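Local coordinates for protein fumarylacetoacetate hydrolase (Burkholderia xenovorans, PDB 5TI1) that probably hydrolyses fumarylacetoacetate to fumarate and acetoacetate, the last step of phenylalanine and tyrosine breakdown, in an active site that holds a magnesium ion, at residues Arg23-Glu28 against Ser113-Arg118; Asn41-Gly45 against Pro288-Thr292; Gly62-Asp67 against Ala133-Gln137. The contacts are given in a common frame with arbitrary orientation. Residues are numbered along the deposited sequence.

Contact 1. Residues Arg23-Glu28 against Ser113-Arg118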
loop_
_atom_site.group_PDB
_atom_site.type_symbol
_atom_site.label_atom_id
_atom_site.label_comp_id
_atom_site.label_asym_id
_atom_site.label_seq_id
_atom_site.Cartn_x
_atom_site.Cartn_y
_atom_site.Cartn_z
ATOM N N ARG B 23 34.755 -20.487 8.229
ATOM C CA ARG B 23 33.920 -21.039 9.284
ATOM C C ARG B 23 32.966 -22.089 8.722
ATOM O O ARG B 23 32.501 -21.995 7.584
ATOM C CB ARG B 23 33.136 -19.924 9.973
ATOM C CG ARG B 23 32.334 -20.380 11.175
ATOM C CD ARG B 23 31.657 -19.196 11.833
ATOM N NE ARG B 23 32.625 -18.154 12.163
ATOM C CZ ARG B 23 33.255 -18.059 13.328
ATOM N NH1 ARG B 23 33.023 -18.949 14.282
ATOM N NH2 ARG B 23 34.118 -17.070 13.539
ATOM N N LYS B 24 32.695 -23.113 9.531
ATOM C CA LYS B 24 31.782 -24.184 9.171
ATOM C C LYS B 24 30.937 -24.530 10.390
ATOM O O LYS B 24 31.260 -24.160 11.522
ATOM C CB LYS B 24 32.532 -25.431 8.660
ATOM C CG LYS B 24 33.413 -25.180 7.448
ATOM C CD LYS B 24 32.600 -24.806 6.219
ATOM C CE LYS B 24 33.483 -24.172 5.151
ATOM N NZ LYS B 24 32.716 -23.680 3.969
ATOM N N SER B 25 29.858 -25.268 10.146
ATOM C CA SER B 25 28.892 -25.620 11.173
ATOM C C SER B 25 28.955 -27.105 11.502
ATOM O O SER B 25 29.369 -27.932 10.684
ATOM C CB SER B 25 27.466 -25.260 10.726
ATOM O OG SER B 25 26.512 -25.619 11.715
ATOM N N TRP B 26 28.523 -27.438 12.717
ATOM C CA TRP B 26 28.261 -28.831 13.048
ATOM C C TRP B 26 26.931 -29.325 12.485
ATOM O O TRP B 26 26.624 -30.514 12.624
ATOM C CB TRP B 26 28.300 -29.045 14.564
ATOM C CG TRP B 26 27.507 -28.056 15.338
ATOM C CD1 TRP B 26 27.973 -26.921 15.931
ATOM C CD2 TRP B 26 26.106 -28.110 15.618
ATOM N NE1 TRP B 26 26.947 -26.261 16.561
ATOM C CE2 TRP B 26 25.787 -26.966 16.377
ATOM C CE3 TRP B 26 25.087 -29.006 15.290
ATOM C CZ2 TRP B 26 24.497 -26.703 16.821
ATOM C CZ3 TRP B 26 23.804 -28.738 15.729
ATOM C CH2 TRP B 26 23.520 -27.596 16.486
ATOM N N VAL B 27 26.133 -28.449 11.875
ATOM C CA VAL B 27 25.027 -28.879 11.013
ATOM C C VAL B 27 25.659 -29.206 9.663
ATOM O O VAL B 27 26.009 -28.303 8.904
ATOM C CB VAL B 27 23.940 -27.807 10.888
ATOM C CG1 VAL B 27 22.773 -28.310 10.039
ATOM C CG2 VAL B 27 23.461 -27.359 12.268
ATOM N N GLU B 28 25.845 -30.495 9.368
ATOM C CA GLU B 28 26.690 -30.854 8.231
ATOM C C GLU B 28 26.105 -30.365 6.911
ATOM O O GLU B 28 26.845 -29.897 6.037
ATOM C CB GLU B 28 26.928 -32.365 8.178
ATOM C CG GLU B 28 27.987 -32.760 7.148
ATOM C CD GLU B 28 29.327 -32.045 7.368
ATOM O OE1 GLU B 28 29.780 -31.953 8.533
ATOM O OE2 GLU B 28 29.923 -31.571 6.373
ATOM N N SER B 113 25.861 -17.554 15.123
ATOM C CA SER B 113 27.058 -18.021 14.430
ATOM C C SER B 113 27.974 -18.779 15.378
ATOM O O SER B 113 28.481 -19.852 15.035
ATOM C CB SER B 113 27.797 -16.838 13.806
ATOM O OG SER B 113 28.855 -17.282 12.980
ATOM N N ARG B 114 28.183 -18.240 16.583
ATOM C CA ARG B 114 28.965 -18.948 17.592
ATOM C C ARG B 114 28.363 -20.321 17.885
ATOM O O ARG B 114 29.056 -21.343 17.815
ATOM C CB ARG B 114 29.054 -18.103 18.868
ATOM N N LEU B 115 27.058 -20.365 18.174
ATOM C CA LEU B 115 26.423 -21.613 18.590
ATOM C C LEU B 115 26.400 -22.649 17.477
ATOM O O LEU B 115 26.432 -23.852 17.755
ATOM C CB LEU B 115 25.002 -21.345 19.075
ATOM C CG LEU B 115 24.852 -20.679 20.439
ATOM C CD1 LEU B 115 23.471 -20.080 20.586
ATOM C CD2 LEU B 115 25.119 -21.676 21.555
ATOM N N LEU B 116 26.332 -22.219 16.224
ATOM C CA LEU B 116 26.310 -23.164 15.119
ATOM C C LEU B 116 27.702 -23.560 14.656
ATOM O O LEU B 116 27.822 -24.457 13.817
ATOM C CB LEU B 116 25.532 -22.580 13.940
ATOM C CG LEU B 116 24.036 -22.374 14.178
ATOM C CD1 LEU B 116 23.436 -21.611 13.015
ATOM C CD2 LEU B 116 23.349 -23.731 14.361
ATOM N N SER B 117 28.743 -22.928 15.191
ATOM C CA SER B 117 30.106 -23.199 14.759
ATOM C C SER B 117 30.556 -24.585 15.196
ATOM O O SER B 117 30.285 -25.025 16.318
ATOM C CB SER B 117 31.060 -22.141 15.315
ATOM O OG SER B 117 30.655 -20.861 14.877
ATOM N N ARG B 118 31.275 -25.256 14.297
ATOM C CA ARG B 118 31.686 -26.641 14.511
ATOM C C ARG B 118 32.543 -26.809 15.760
ATOM O O ARG B 118 32.519 -27.875 16.388
ATOM C CB ARG B 118 32.422 -27.127 13.266
ATOM C CG ARG B 118 33.648 -27.937 13.503
ATOM C CD ARG B 118 34.324 -28.155 12.182
ATOM N NE ARG B 118 33.403 -28.755 11.224
ATOM C CZ ARG B 118 33.705 -28.991 9.954
ATOM N NH1 ARG B 118 32.806 -29.543 9.148
ATOM N NH2 ARG B 118 34.912 -28.674 9.494
#
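Residues 23-28 run as an irregular loop across the last turn of helix 102-116 and the chain just beyond it. One bridge couples Ser25 with Ser117 (CA-CA 4.5 Å), made by Arg118 N donating to Lys24 O (3.0 Å) and Trp26 N to Leu116 O (3.3 Å). Leu116 O also accepts from Ser25 OG (2.7 Å), whose oxygen in turn takes Val27 N (2.9 Å) in an ST turn. The indole NE1 of Trp26 donates to Leu115 O (2.7 Å), so the loop serves two successive carbonyls at the helix end. Arg23 NH1 donates to Ser117 OG (3.1 Å), which in turn donates to Ser113 O in a very short hydrogen bond (2.4 Å). Lys24 CB lies over one face of the Arg118 guanidinium, and Glu28 OE1 forms a long salt bridge to Arg118 NH1 (3.9 Å). Trp26 CZ2 and Val27 CG2 pack on Leu116 CD2 (4.0 and 4.2 Å). Beyond these residues, Trp26 and Val27 lean on Leu134 of strand 134-136, and Arg23 NE donates to Ala17 O at the end of helix 13-17.

Contact 2. Residues Asn41-Gly45 against Pro288-Thr292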
loop_
_atom_site.group_PDB
_atom_site.type_symbol
_atom_site.label_atom_id
_atom_site.label_comp_id
_atom_site.label_asym_id
_atom_site.label_seq_id
_atom_site.Cartn_x
_atom_site.Cartn_y
_atom_site.Cartn_z
ATOM N N ASN B 41 25.318 -17.471 6.145
ATOM C CA ASN B 41 24.068 -16.848 5.734
ATOM C C ASN B 41 23.265 -16.414 6.952
ATOM O O ASN B 41 23.250 -15.227 7.304
ATOM C CB ASN B 41 23.259 -17.805 4.855
ATOM C CG ASN B 41 22.055 -17.127 4.219
ATOM O OD1 ASN B 41 21.698 -16.006 4.577
ATOM N ND2 ASN B 41 21.433 -17.802 3.268
ATOM N N LEU B 42 22.597 -17.372 7.600
ATOM C CA LEU B 42 21.744 -17.130 8.758
ATOM C C LEU B 42 20.600 -16.178 8.401
ATOM O O LEU B 42 20.497 -15.077 8.967
ATOM C CB LEU B 42 22.577 -16.583 9.921
ATOM C CG LEU B 42 23.834 -17.407 10.220
ATOM C CD1 LEU B 42 24.633 -16.812 11.377
ATOM C CD2 LEU B 42 23.467 -18.859 10.495
ATOM N N PRO B 43 19.721 -16.560 7.478
ATOM C CA PRO B 43 18.586 -15.701 7.142
ATOM C C PRO B 43 17.435 -15.912 8.114
ATOM O O PRO B 43 17.342 -16.936 8.790
ATOM C CB PRO B 43 18.204 -16.167 5.736
ATOM C CG PRO B 43 18.501 -17.658 5.778
ATOM C CD PRO B 43 19.703 -17.822 6.707
ATOM N N PHE B 44 16.538 -14.924 8.158
ATOM C CA PHE B 44 15.401 -14.927 9.072
ATOM C C PHE B 44 14.101 -15.228 8.338
ATOM O O PHE B 44 13.884 -14.755 7.217
ATOM C CB PHE B 44 15.267 -13.583 9.795
ATOM C CG PHE B 44 16.361 -13.318 10.780
ATOM C CD1 PHE B 44 16.233 -13.715 12.099
ATOM C CD2 PHE B 44 17.513 -12.671 10.387
ATOM C CE1 PHE B 44 17.247 -13.472 13.014
ATOM C CE2 PHE B 44 18.534 -12.420 11.295
ATOM C CZ PHE B 44 18.398 -12.823 12.609
ATOM N N GLY B 45 13.231 -15.994 8.997
ATOM C CA GLY B 45 11.919 -16.320 8.476
ATOM C C GLY B 45 10.941 -16.582 9.602
ATOM O O GLY B 45 11.274 -16.484 10.785
ATOM N N PRO B 288 10.635 -16.972 1.218
ATOM C CA PRO B 288 10.321 -16.859 2.651
ATOM C C PRO B 288 11.479 -16.440 3.550
ATOM O O PRO B 288 11.223 -15.996 4.674
ATOM C CB PRO B 288 9.832 -18.272 3.006
ATOM C CG PRO B 288 10.552 -19.161 2.040
ATOM C CD PRO B 288 10.700 -18.377 0.768
ATOM N N TRP B 289 12.733 -16.564 3.100
ATOM C CA TRP B 289 13.902 -16.299 3.937
ATOM C C TRP B 289 14.475 -14.907 3.659
ATOM O O TRP B 289 14.901 -14.612 2.535
ATOM C CB TRP B 289 14.988 -17.358 3.715
ATOM C CG TRP B 289 14.608 -18.734 4.185
ATOM C CD1 TRP B 289 14.370 -19.828 3.402
ATOM C CD2 TRP B 289 14.401 -19.156 5.541
ATOM N NE1 TRP B 289 14.036 -20.905 4.185
ATOM C CE2 TRP B 289 14.042 -20.523 5.500
ATOM C CE3 TRP B 289 14.482 -18.514 6.783
ATOM C CZ2 TRP B 289 13.776 -21.263 6.655
ATOM C CZ3 TRP B 289 14.208 -19.245 7.928
ATOM C CH2 TRP B 289 13.861 -20.606 7.855
ATOM N N ILE B 290 14.533 -14.064 4.678
ATOM C CA ILE B 290 15.112 -12.738 4.495
ATOM C C ILE B 290 16.600 -12.851 4.772
ATOM O O ILE B 290 17.009 -13.093 5.909
ATOM C CB ILE B 290 14.459 -11.679 5.384
ATOM C CG1 ILE B 290 12.967 -11.560 5.060
ATOM C CG2 ILE B 290 15.124 -10.348 5.130
ATOM C CD1 ILE B 290 12.268 -10.458 5.841
ATOM N N VAL B 291 17.402 -12.711 3.724
ATOM C CA VAL B 291 18.858 -12.731 3.855
ATOM C C VAL B 291 19.286 -11.342 4.305
ATOM O O VAL B 291 18.971 -10.352 3.636
ATOM C CB VAL B 291 19.528 -13.123 2.529
ATOM C CG1 VAL B 291 21.051 -12.945 2.619
ATOM C CG2 VAL B 291 19.172 -14.573 2.133
ATOM N N THR B 292 19.965 -11.257 5.452
ATOM C CA THR B 292 20.276 -9.952 6.034
ATOM C C THR B 292 21.288 -9.189 5.188
ATOM O O THR B 292 22.162 -9.766 4.536
ATOM C CB THR B 292 20.831 -10.074 7.459
ATOM O OG1 THR B 292 22.030 -10.867 7.457
ATOM C CG2 THR B 292 19.807 -10.679 8.402
HETATM O O HOH W 1 21.113 -13.598 6.308
HETATM O O HOH W 2 22.008 -12.775 9.894
#
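Trp289 lays its indole alongside the backbone of Phe44 and Gly45, with CZ3 3.6 Å from Gly45 N. A side chain on Gly45 would not fit here: an ideal CB would fall 2.8 Å from Trp289 CE3. Phe37 meets the indole edge-to-face. Next to it, Pro43 CB points at the 288-292 chain and packs on Trp289 CB (4.0 Å) and Val291 CG2 (4.1 Å). The backbones meet in a single antiparallel hydrogen-bonded pair, Phe44 with Ile290: Phe44 N donates to Ile290 O (2.9 Å) and Ile290 N to Phe44 O (2.7 Å). The CA-to-CB bond of Phe44 points away from the partner chain, yet the ring brings its edge to Thr292, CE2 to CG2 3.6 Å.

The chains stay close at Pro43 and Val291 (CA-CA 4.4 Å); beyond them, two waters link Asn41 and Leu42 to Thr292. Water 1 accepts from Thr292 N (2.7 Å) and lies 2.9 Å from Asn41 O; water 2 donates to Leu42 O (2.9 Å) and is hydrogen-bonded to Thr292 OG1 (3.1 Å). Thr292 is also the N-cap of helix 293-296, with OG1 bonded to Ala295 N, while Asn41 ND2 is taken by Gly431 O and Asp36 O.

Each strand belongs to its own sheet, as Gly45 pairs with Gly58 and Val291 with Met255. This buried bridge thus joins the five-stranded N-terminal sheet, consistent with the SH3-like barrel of fumarylacetoacetases, to the C-terminal domain, whose strand 284-292 starts at the sodium ligand Thr284, in the two-domain architecture of the FAH family.

Contact 3. Residues Gly62-Asp67 against Ala133-Gln137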
loop_
_atom_site.group_PDB
_atom_site.type_symbol
_atom_site.label_atom_id
_atom_site.label_comp_id
_atom_site.label_asym_id
_atom_site.label_seq_id
_atom_site.Cartn_x
_atom_site.Cartn_y
_atom_site.Cartn_z
ATOM N N GLY B 62 21.745 -25.043 6.819
ATOM C CA GLY B 62 21.695 -26.277 6.055
ATOM C C GLY B 62 20.273 -26.569 5.625
ATOM O O GLY B 62 19.519 -25.669 5.236
ATOM N N ASP B 63 19.880 -27.838 5.731
ATOM C CA ASP B 63 18.516 -28.241 5.415
ATOM C C ASP B 63 17.579 -28.136 6.622
ATOM O O ASP B 63 16.477 -28.688 6.590
ATOM C CB ASP B 63 18.506 -29.662 4.824
ATOM C CG ASP B 63 19.047 -30.713 5.783
ATOM O OD1 ASP B 63 19.243 -30.404 6.977
ATOM O OD2 ASP B 63 19.283 -31.864 5.339
ATOM N N SER B 64 17.984 -27.433 7.674
ATOM C CA SER B 64 17.203 -27.359 8.899
ATOM C C SER B 64 16.847 -25.905 9.226
ATOM O O SER B 64 17.093 -24.982 8.443
ATOM C CB SER B 64 17.962 -28.030 10.047
ATOM O OG SER B 64 18.042 -29.427 9.839
ATOM N N ILE B 65 16.245 -25.713 10.396
ATOM C CA ILE B 65 15.822 -24.404 10.884
ATOM C C ILE B 65 16.126 -24.347 12.369
ATOM O O ILE B 65 15.831 -25.297 13.102
ATOM C CB ILE B 65 14.316 -24.149 10.658
ATOM C CG1 ILE B 65 13.932 -24.308 9.187
ATOM C CG2 ILE B 65 13.919 -22.785 11.172
ATOM C CD1 ILE B 65 12.401 -24.290 8.953
ATOM N N VAL B 66 16.710 -23.247 12.818
ATOM C CA VAL B 66 16.896 -23.007 14.242
ATOM C C VAL B 66 15.663 -22.286 14.779
ATOM O O VAL B 66 15.265 -21.237 14.261
ATOM C CB VAL B 66 18.172 -22.199 14.513
ATOM C CG1 VAL B 66 18.296 -21.942 15.984
ATOM C CG2 VAL B 66 19.391 -22.950 13.999
ATOM N N ASP B 67 15.055 -22.855 15.814
ATOM C CA ASP B 67 13.939 -22.236 16.520
ATOM C C ASP B 67 14.526 -21.205 17.475
ATOM O O ASP B 67 15.077 -21.558 18.516
ATOM C CB ASP B 67 13.140 -23.300 17.265
ATOM C CG ASP B 67 11.846 -22.771 17.861
ATOM O OD1 ASP B 67 11.775 -21.576 18.221
ATOM O OD2 ASP B 67 10.894 -23.569 17.981
ATOM N N ALA B 133 15.303 -27.657 19.248
ATOM C CA ALA B 133 15.530 -26.336 18.680
ATOM C C ALA B 133 15.909 -26.365 17.207
ATOM O O ALA B 133 15.898 -25.306 16.567
ATOM C CB ALA B 133 16.614 -25.595 19.472
ATOM N N LEU B 134 16.241 -27.529 16.658
ATOM C CA LEU B 134 16.575 -27.665 15.246
ATOM C C LEU B 134 15.540 -28.552 14.569
ATOM O O LEU B 134 15.347 -29.707 14.964
ATOM C CB LEU B 134 17.982 -28.234 15.058
ATOM C CG LEU B 134 19.003 -27.131 14.781
ATOM C CD1 LEU B 134 19.320 -26.385 16.064
ATOM C CD2 LEU B 134 20.254 -27.695 14.156
ATOM N N ILE B 135 14.892 -28.014 13.543
ATOM C CA ILE B 135 13.793 -28.670 12.847
ATOM C C ILE B 135 14.164 -28.783 11.375
ATOM O O ILE B 135 14.756 -27.859 10.804
ATOM C CB ILE B 135 12.477 -27.881 13.037
ATOM C CG1 ILE B 135 11.923 -28.103 14.443
ATOM C CG2 ILE B 135 11.448 -28.228 11.990
ATOM C CD1 ILE B 135 12.174 -26.928 15.378
ATOM N N ARG B 136 13.836 -29.923 10.769
ATOM C CA ARG B 136 14.067 -30.103 9.341
ATOM C C ARG B 136 13.140 -29.196 8.544
ATOM O O ARG B 136 11.962 -29.052 8.873
ATOM C CB ARG B 136 13.842 -31.566 8.943
ATOM C CG ARG B 136 14.810 -32.565 9.574
ATOM C CD ARG B 136 16.185 -32.532 8.912
ATOM N NE ARG B 136 16.111 -32.687 7.455
ATOM C CZ ARG B 136 16.426 -33.793 6.777
ATOM N NH1 ARG B 136 16.856 -34.883 7.408
ATOM N NH2 ARG B 136 16.321 -33.801 5.453
ATOM N N GLN B 137 13.677 -28.565 7.497
ATOM C CA GLN B 137 12.815 -27.779 6.621
ATOM C C GLN B 137 11.750 -28.660 5.978
ATOM O O GLN B 137 10.653 -28.185 5.656
ATOM C CB GLN B 137 13.652 -27.078 5.555
ATOM C CG GLN B 137 14.567 -25.994 6.123
ATOM C CD GLN B 137 15.533 -25.438 5.095
ATOM O OE1 GLN B 137 15.234 -25.418 3.896
ATOM N NE2 GLN B 137 16.709 -24.990 5.557
HETATM O O HOH W 3 14.824 -30.841 5.394
#
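Strands 64-67 and 134-136 form an antiparallel pair at one edge of the five-stranded N-terminal sheet, consistent with an SH3-like barrel; their axes approach to 4.4 Å with directions 148° apart. Ile65 and Ile135 are the hydrogen-bonded pair: Ile135 N donates to Ile65 O (2.9 Å), whereas the return bond from Ile65 N to Ile135 O is short (2.6 Å) but weak, bent to 129°. On one side of this pair Asp67 N donates almost linearly to Ala133 O (2.7 Å); on the other Gln137 N donates to Asp63 O (2.9 Å).

Gln137 also sends its side chain back to the strand, NE2 donating to Ser64 O (2.9 Å). Asp63 O accepts a second hydrogen bond, from water 3 (3.0 Å), which accepts from Arg136 NE (3.1 Å). Asp63 OD2 and Arg136 NH2, 3.5 Å apart, attract by charge alone, the oxygen lying over a guanidinium face. Asp63 OD1 receives Ser64 OG (3.3 Å). The Asp67 carboxylate is satisfied elsewhere: OD1 caps helix 68-73 at Ala70 N, and OD2 forms a salt bridge with Arg56.

Ile65 and Ile135 share one face of the sheet, where Ile65 also touches Leu142 of strand 140-143; Val66 and Leu134 share the other, meeting through Val66 CG2 and Leu134 CD1 at 4.0 Å.

Overall arrangement
From the N terminus, residues 23-28 reach forward to 113-118, closing a loop that contains the first strands of the N-terminal sheet. Contact 2 closes the longest loop, from 41-45 to 288-292, and holds contact 3 (62-67 with 133-137) nested inside it. Contact 1 crosses both, since its second segment falls within each of their loops. Contact 1 fixes the N-terminal tail to helix 102-116, contact 3 completes an edge of the sheet, and contact 2 couples that sheet to the C-terminal domain. All three touch: Leu116 CD1 meets Leu42 CD2 (3.7 Å), Val27 CG2 meets Leu134 CD2 (3.7 Å), and Trp289 CH2 meets Ile65 CG1 (3.9 Å).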